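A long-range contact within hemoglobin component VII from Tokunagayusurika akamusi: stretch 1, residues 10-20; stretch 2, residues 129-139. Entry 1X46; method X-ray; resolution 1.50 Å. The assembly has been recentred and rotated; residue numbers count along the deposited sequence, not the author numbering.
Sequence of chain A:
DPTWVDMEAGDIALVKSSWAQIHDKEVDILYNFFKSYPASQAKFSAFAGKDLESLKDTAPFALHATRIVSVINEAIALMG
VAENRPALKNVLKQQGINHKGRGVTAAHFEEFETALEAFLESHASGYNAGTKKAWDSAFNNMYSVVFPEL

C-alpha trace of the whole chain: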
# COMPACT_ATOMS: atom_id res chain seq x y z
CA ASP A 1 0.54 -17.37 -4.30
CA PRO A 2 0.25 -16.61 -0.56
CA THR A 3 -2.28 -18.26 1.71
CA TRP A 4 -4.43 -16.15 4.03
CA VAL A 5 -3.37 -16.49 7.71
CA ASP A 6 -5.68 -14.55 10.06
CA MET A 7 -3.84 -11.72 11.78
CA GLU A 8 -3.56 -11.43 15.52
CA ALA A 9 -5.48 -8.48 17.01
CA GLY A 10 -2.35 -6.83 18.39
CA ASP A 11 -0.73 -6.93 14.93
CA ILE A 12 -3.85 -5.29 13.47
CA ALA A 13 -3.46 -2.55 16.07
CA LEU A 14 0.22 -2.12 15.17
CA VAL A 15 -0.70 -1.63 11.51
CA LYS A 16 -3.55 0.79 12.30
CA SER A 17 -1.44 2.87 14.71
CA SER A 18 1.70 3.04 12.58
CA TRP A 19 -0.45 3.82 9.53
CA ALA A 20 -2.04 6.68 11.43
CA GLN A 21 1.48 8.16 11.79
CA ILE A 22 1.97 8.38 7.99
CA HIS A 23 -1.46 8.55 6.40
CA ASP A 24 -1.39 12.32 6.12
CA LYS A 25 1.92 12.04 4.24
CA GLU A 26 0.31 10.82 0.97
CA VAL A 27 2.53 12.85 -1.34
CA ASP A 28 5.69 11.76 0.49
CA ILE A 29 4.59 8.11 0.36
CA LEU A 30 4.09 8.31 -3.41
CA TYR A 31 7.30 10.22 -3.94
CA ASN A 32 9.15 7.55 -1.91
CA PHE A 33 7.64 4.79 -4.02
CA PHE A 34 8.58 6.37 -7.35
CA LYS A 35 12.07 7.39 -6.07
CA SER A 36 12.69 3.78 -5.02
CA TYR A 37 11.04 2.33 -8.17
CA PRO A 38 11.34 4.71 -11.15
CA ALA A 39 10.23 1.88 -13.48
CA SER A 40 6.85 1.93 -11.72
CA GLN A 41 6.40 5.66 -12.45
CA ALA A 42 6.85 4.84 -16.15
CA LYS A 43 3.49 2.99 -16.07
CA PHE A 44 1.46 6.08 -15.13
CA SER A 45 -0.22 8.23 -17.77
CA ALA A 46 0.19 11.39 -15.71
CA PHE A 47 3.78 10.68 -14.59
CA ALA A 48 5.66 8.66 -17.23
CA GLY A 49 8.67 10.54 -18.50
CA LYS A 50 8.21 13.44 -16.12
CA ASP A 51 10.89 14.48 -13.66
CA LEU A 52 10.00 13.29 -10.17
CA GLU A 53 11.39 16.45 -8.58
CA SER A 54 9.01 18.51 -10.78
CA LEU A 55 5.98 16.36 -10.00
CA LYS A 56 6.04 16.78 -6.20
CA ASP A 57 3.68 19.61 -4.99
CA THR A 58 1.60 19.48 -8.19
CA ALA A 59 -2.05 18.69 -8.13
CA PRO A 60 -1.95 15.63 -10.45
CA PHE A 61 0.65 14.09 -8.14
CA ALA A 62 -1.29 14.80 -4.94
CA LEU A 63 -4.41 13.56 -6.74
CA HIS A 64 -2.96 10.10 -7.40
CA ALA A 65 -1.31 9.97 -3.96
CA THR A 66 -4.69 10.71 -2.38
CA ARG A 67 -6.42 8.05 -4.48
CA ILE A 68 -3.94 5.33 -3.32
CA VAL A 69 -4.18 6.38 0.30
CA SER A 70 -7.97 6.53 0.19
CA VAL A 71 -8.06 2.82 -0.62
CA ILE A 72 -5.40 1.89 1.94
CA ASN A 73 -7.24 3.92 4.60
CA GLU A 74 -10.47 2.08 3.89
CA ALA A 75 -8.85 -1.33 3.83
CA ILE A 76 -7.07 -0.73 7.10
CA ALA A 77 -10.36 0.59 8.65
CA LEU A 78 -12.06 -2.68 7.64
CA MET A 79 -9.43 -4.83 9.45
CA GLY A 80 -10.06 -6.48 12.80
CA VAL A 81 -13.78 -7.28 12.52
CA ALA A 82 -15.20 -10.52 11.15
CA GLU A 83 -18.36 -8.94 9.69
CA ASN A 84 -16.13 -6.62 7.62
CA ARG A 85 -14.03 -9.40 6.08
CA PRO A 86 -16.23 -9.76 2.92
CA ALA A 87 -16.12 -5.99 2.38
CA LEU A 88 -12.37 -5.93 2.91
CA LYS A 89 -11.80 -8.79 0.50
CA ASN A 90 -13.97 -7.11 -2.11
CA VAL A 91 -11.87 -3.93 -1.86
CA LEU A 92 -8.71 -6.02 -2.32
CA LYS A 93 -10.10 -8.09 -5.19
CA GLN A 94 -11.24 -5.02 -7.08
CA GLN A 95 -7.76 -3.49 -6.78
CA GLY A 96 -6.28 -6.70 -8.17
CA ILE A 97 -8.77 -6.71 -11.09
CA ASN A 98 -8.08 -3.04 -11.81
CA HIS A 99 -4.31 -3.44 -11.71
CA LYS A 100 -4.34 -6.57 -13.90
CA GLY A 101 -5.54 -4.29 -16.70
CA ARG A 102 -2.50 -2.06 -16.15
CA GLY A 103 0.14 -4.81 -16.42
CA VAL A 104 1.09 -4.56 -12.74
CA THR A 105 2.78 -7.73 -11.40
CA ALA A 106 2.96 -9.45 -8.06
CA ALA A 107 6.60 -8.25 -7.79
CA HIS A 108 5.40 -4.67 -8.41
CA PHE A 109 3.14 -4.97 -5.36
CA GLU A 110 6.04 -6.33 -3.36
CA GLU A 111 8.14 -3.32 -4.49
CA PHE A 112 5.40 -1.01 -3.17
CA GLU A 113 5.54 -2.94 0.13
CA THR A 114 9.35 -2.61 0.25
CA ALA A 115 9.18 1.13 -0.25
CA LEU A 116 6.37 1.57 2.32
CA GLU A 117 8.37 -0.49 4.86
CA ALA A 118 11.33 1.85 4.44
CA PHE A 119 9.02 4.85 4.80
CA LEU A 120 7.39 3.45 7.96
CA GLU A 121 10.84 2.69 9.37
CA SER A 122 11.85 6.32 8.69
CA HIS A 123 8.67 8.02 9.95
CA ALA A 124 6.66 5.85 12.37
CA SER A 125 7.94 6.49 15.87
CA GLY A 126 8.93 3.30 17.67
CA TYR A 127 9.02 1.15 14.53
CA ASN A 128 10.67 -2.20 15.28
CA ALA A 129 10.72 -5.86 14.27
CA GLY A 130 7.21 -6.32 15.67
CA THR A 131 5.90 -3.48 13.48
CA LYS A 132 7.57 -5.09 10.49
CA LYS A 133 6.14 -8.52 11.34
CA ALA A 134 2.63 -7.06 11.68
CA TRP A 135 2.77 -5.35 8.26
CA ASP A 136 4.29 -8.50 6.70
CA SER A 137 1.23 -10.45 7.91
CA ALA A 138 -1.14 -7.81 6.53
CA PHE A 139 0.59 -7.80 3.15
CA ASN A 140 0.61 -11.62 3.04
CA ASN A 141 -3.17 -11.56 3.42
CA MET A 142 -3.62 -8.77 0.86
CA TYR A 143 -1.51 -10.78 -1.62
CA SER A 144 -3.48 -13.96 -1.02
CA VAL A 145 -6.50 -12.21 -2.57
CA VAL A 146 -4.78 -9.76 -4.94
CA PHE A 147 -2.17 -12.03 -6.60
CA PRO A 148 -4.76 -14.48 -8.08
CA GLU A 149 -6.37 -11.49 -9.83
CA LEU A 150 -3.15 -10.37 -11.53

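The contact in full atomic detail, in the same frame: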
# COMPACT_ATOMS: atom_id res chain seq x y z
N GLY A 10 -3.41 -7.75 18.05
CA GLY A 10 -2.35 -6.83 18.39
C GLY A 10 -1.60 -6.35 17.16
O GLY A 10 -1.23 -5.18 17.11
N ASP A 11 -1.36 -7.26 16.22
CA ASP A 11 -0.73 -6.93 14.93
C ASP A 11 -1.61 -6.00 14.10
O ASP A 11 -1.11 -5.06 13.48
CB ASP A 11 -0.41 -8.18 14.17
CG ASP A 11 0.81 -8.87 14.69
OD1 ASP A 11 1.49 -8.29 15.55
OD2 ASP A 11 1.15 -10.01 14.28
N ILE A 12 -2.92 -6.23 14.10
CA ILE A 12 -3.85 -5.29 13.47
C ILE A 12 -3.71 -3.90 14.09
O ILE A 12 -3.64 -2.88 13.39
CB ILE A 12 -5.32 -5.82 13.56
CG1 ILE A 12 -5.46 -7.10 12.72
CG2 ILE A 12 -6.32 -4.73 13.13
CD1 ILE A 12 -6.77 -7.86 12.94
N ALA A 13 -3.63 -3.84 15.42
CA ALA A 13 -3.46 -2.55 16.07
C ALA A 13 -2.15 -1.88 15.68
O ALA A 13 -2.10 -0.66 15.52
CB ALA A 13 -3.59 -2.68 17.61
N LEU A 14 -1.10 -2.69 15.51
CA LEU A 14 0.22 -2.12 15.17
C LEU A 14 0.19 -1.50 13.78
O LEU A 14 0.76 -0.42 13.57
CB LEU A 14 1.31 -3.18 15.22
CG LEU A 14 1.78 -3.67 16.59
CD1 LEU A 14 2.77 -4.82 16.42
CD2 LEU A 14 2.39 -2.55 17.41
N VAL A 15 -0.47 -2.19 12.84
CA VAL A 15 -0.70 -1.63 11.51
C VAL A 15 -1.56 -0.37 11.58
O VAL A 15 -1.18 0.65 11.02
CB VAL A 15 -1.32 -2.67 10.57
CG1 VAL A 15 -1.78 -2.04 9.26
CG2 VAL A 15 -0.34 -3.85 10.34
N LYS A 16 -2.71 -0.41 12.25
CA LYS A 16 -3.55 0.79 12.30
C LYS A 16 -2.82 1.99 12.93
O LYS A 16 -2.90 3.11 12.41
CB LYS A 16 -4.85 0.53 13.08
CG LYS A 16 -5.82 -0.40 12.40
CD LYS A 16 -7.08 -0.63 13.23
CE LYS A 16 -8.04 -1.52 12.44
NZ LYS A 16 -9.26 -1.91 13.21
N SER A 17 -2.09 1.76 14.02
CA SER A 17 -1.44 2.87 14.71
C SER A 17 -0.24 3.43 13.97
O SER A 17 -0.05 4.64 13.93
CB SER A 17 -1.07 2.53 16.16
OG SER A 17 -0.28 1.37 16.24
N SER A 18 0.57 2.56 13.35
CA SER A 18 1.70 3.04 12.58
C SER A 18 1.24 3.70 11.27
O SER A 18 1.81 4.70 10.84
CB SER A 18 2.73 1.90 12.35
OG SER A 18 2.18 0.82 11.63
N TRP A 19 0.17 3.16 10.68
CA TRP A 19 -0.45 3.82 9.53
C TRP A 19 -0.92 5.23 9.85
O TRP A 19 -0.74 6.15 9.05
CB TRP A 19 -1.60 2.96 9.00
CG TRP A 19 -2.32 3.61 7.85
CD1 TRP A 19 -3.64 4.01 7.83
CD2 TRP A 19 -1.78 3.91 6.56
NE1 TRP A 19 -3.93 4.54 6.60
CE2 TRP A 19 -2.82 4.49 5.80
CE3 TRP A 19 -0.53 3.74 5.96
CZ2 TRP A 19 -2.62 4.94 4.47
CZ3 TRP A 19 -0.34 4.17 4.64
CH2 TRP A 19 -1.38 4.77 3.91
N ALA A 20 -1.55 5.37 11.01
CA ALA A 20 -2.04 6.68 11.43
C ALA A 20 -0.91 7.73 11.52
O ALA A 20 -1.17 8.94 11.41
CB ALA A 20 -2.79 6.56 12.77
N ALA A 129 10.97 -4.59 14.93
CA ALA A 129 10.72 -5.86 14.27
C ALA A 129 9.27 -6.33 14.40
O ALA A 129 8.77 -7.00 13.50
CB ALA A 129 11.63 -6.93 14.85
N GLY A 130 8.60 -5.96 15.49
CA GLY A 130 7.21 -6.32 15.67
C GLY A 130 6.33 -5.57 14.68
O GLY A 130 5.37 -6.14 14.14
N THR A 131 6.63 -4.30 14.46
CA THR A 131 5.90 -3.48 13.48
C THR A 131 6.07 -4.12 12.12
O THR A 131 5.10 -4.29 11.37
CB THR A 131 6.42 -2.04 13.42
OG1 THR A 131 6.79 -1.57 14.72
CG2 THR A 131 5.33 -1.09 12.90
N LYS A 132 7.31 -4.48 11.79
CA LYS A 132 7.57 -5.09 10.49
C LYS A 132 6.83 -6.41 10.31
O LYS A 132 6.24 -6.65 9.25
CB LYS A 132 9.09 -5.29 10.33
CG LYS A 132 9.45 -5.80 8.95
CD LYS A 132 10.83 -6.42 8.89
CE LYS A 132 10.98 -7.36 7.67
NZ LYS A 132 10.04 -7.08 6.50
N LYS A 133 6.85 -7.24 11.36
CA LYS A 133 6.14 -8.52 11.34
C LYS A 133 4.64 -8.33 11.14
O LYS A 133 4.04 -9.06 10.36
CB LYS A 133 6.40 -9.28 12.64
CG LYS A 133 5.94 -10.72 12.60
CD LYS A 133 6.50 -11.42 13.82
CE LYS A 133 5.50 -11.33 14.94
NZ LYS A 133 4.37 -12.28 14.67
N ALA A 134 4.06 -7.32 11.81
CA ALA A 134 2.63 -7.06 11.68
C ALA A 134 2.27 -6.66 10.24
O ALA A 134 1.31 -7.22 9.65
CB ALA A 134 2.19 -6.00 12.64
N TRP A 135 3.02 -5.71 9.66
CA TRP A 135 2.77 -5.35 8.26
C TRP A 135 3.01 -6.50 7.27
O TRP A 135 2.29 -6.62 6.28
CB TRP A 135 3.61 -4.14 7.86
CG TRP A 135 3.09 -2.86 8.36
CD1 TRP A 135 3.42 -2.22 9.51
CD2 TRP A 135 2.14 -2.01 7.69
NE1 TRP A 135 2.74 -1.03 9.62
CE2 TRP A 135 1.94 -0.87 8.52
CE3 TRP A 135 1.46 -2.08 6.47
CZ2 TRP A 135 1.08 0.18 8.17
CZ3 TRP A 135 0.58 -1.03 6.12
CH2 TRP A 135 0.40 0.09 6.96
N ASP A 136 4.00 -7.35 7.55
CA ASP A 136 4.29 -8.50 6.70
C ASP A 136 3.05 -9.39 6.65
O ASP A 136 2.69 -9.88 5.58
CB ASP A 136 5.51 -9.28 7.26
CG ASP A 136 6.85 -8.71 6.81
OD1 ASP A 136 6.87 -7.78 5.99
OD2 ASP A 136 7.94 -9.15 7.19
N SER A 137 2.42 -9.58 7.81
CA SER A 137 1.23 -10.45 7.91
C SER A 137 0.05 -9.84 7.16
O SER A 137 -0.70 -10.58 6.51
CB SER A 137 0.85 -10.70 9.38
OG SER A 137 1.89 -11.44 10.01
N ALA A 138 -0.10 -8.52 7.25
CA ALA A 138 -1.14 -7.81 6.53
C ALA A 138 -0.94 -7.91 5.01
O ALA A 138 -1.86 -8.23 4.26
CB ALA A 138 -1.18 -6.36 6.97
N PHE A 139 0.28 -7.65 4.57
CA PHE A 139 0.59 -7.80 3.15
C PHE A 139 0.41 -9.22 2.63
O PHE A 139 -0.10 -9.41 1.53
CB PHE A 139 1.99 -7.26 2.81
CG PHE A 139 2.02 -5.77 2.57
CD1 PHE A 139 1.50 -5.26 1.39
CD2 PHE A 139 2.55 -4.90 3.50
CE1 PHE A 139 1.51 -3.86 1.13
CE2 PHE A 139 2.56 -3.52 3.24
CZ PHE A 139 2.04 -3.02 2.07
O HOH W 1 4.28 -8.21 15.61
O HOH W 2 2.49 -11.66 16.47

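How do two helices more than a hundred residues apart in sequence come to lie against each other? Residues 10-20 and 129-139 are both helical, and they cross almost at right angles: their N-to-C directions differ by 101°, and the axes approach to 8.5 Å. A crossing this steep confines the contact to a compact patch, and 469 Å² of surface, both sides summed, is buried in it. The backbones come nearest where Asp11 meets Ala134, CA to CA 4.7 Å. Ala134 points its CB toward the first helix, and that methyl lies 3.5 Å from Asp11 O, 3.7 Å from Asp11 CB and 3.9 Å from Leu14 CB. With nothing beyond CB on Ala134, the two backbones can sit this close.

What does Val15 do beside this point? Its CA-to-CB bond points sideways, but with chi1 at 170° (t) both methyls find partners on the second helix. CG2 reaches the alanines, 4.0 Å from Ala134 CB and 4.3 Å from Ala138 CB. CG1 sits over the face of the Trp135 indole, 3.8 Å from the centroid of the six-membered ring and only 11° off its normal, a CH-pi contact in which a methyl meets the pi cloud almost head-on. Leu14, in the m,t rotamer, extends in another direction, so that its CD1 lies 3.7 Å from Gly130 O.

Why does the Trp135 side chain lie as it does? Its CA-to-CB bond is directed sideways, yet chi1 of -77° (m) and chi2 of 93° bring the end of the indole nearer the first helix. One result is polar: Trp135 NE1 donates a hydrogen bond to Ser18 OG, 2.8 Å away with an angle of 156° at the hydrogen, and the hydroxyl lies near the plane of the ring, where the N-H points. Ser18, with chi1 at 61° (p), turns OG back along its own helix to donate to Leu14 O at 2.7 Å. The hydroxyl thus accepts from the indole and gives to a carbonyl, which satisfies polar groups in a buried setting. Farther along the indole, Trp135 CH2 meets Trp19 CE3 at 3.9 Å, the two rings meeting obliquely.

How are the charged groups at the more exposed side of the contact joined? Asp11 (chi1 -77°, m) and Lys133 form a long salt bridge, Asp11 OD2 to Lys133 NZ 4.0 Å. The lysine starts sideways, and its chi3 of 91°, between wells, with chi4 of 75° (p) bends the chain so that its end comes nearer the carboxylate. Water fills in where direct contact is loose. One molecule donates to Asp11 OD2 at 3.1 Å and accepts from Lys133 NZ at 2.7 Å; another donates to Asp11 OD1 and to Gly130 O, each 2.8 Å from the water oxygen. Both carboxylate oxygens of Asp11 are thereby tied to the second helix through solvent.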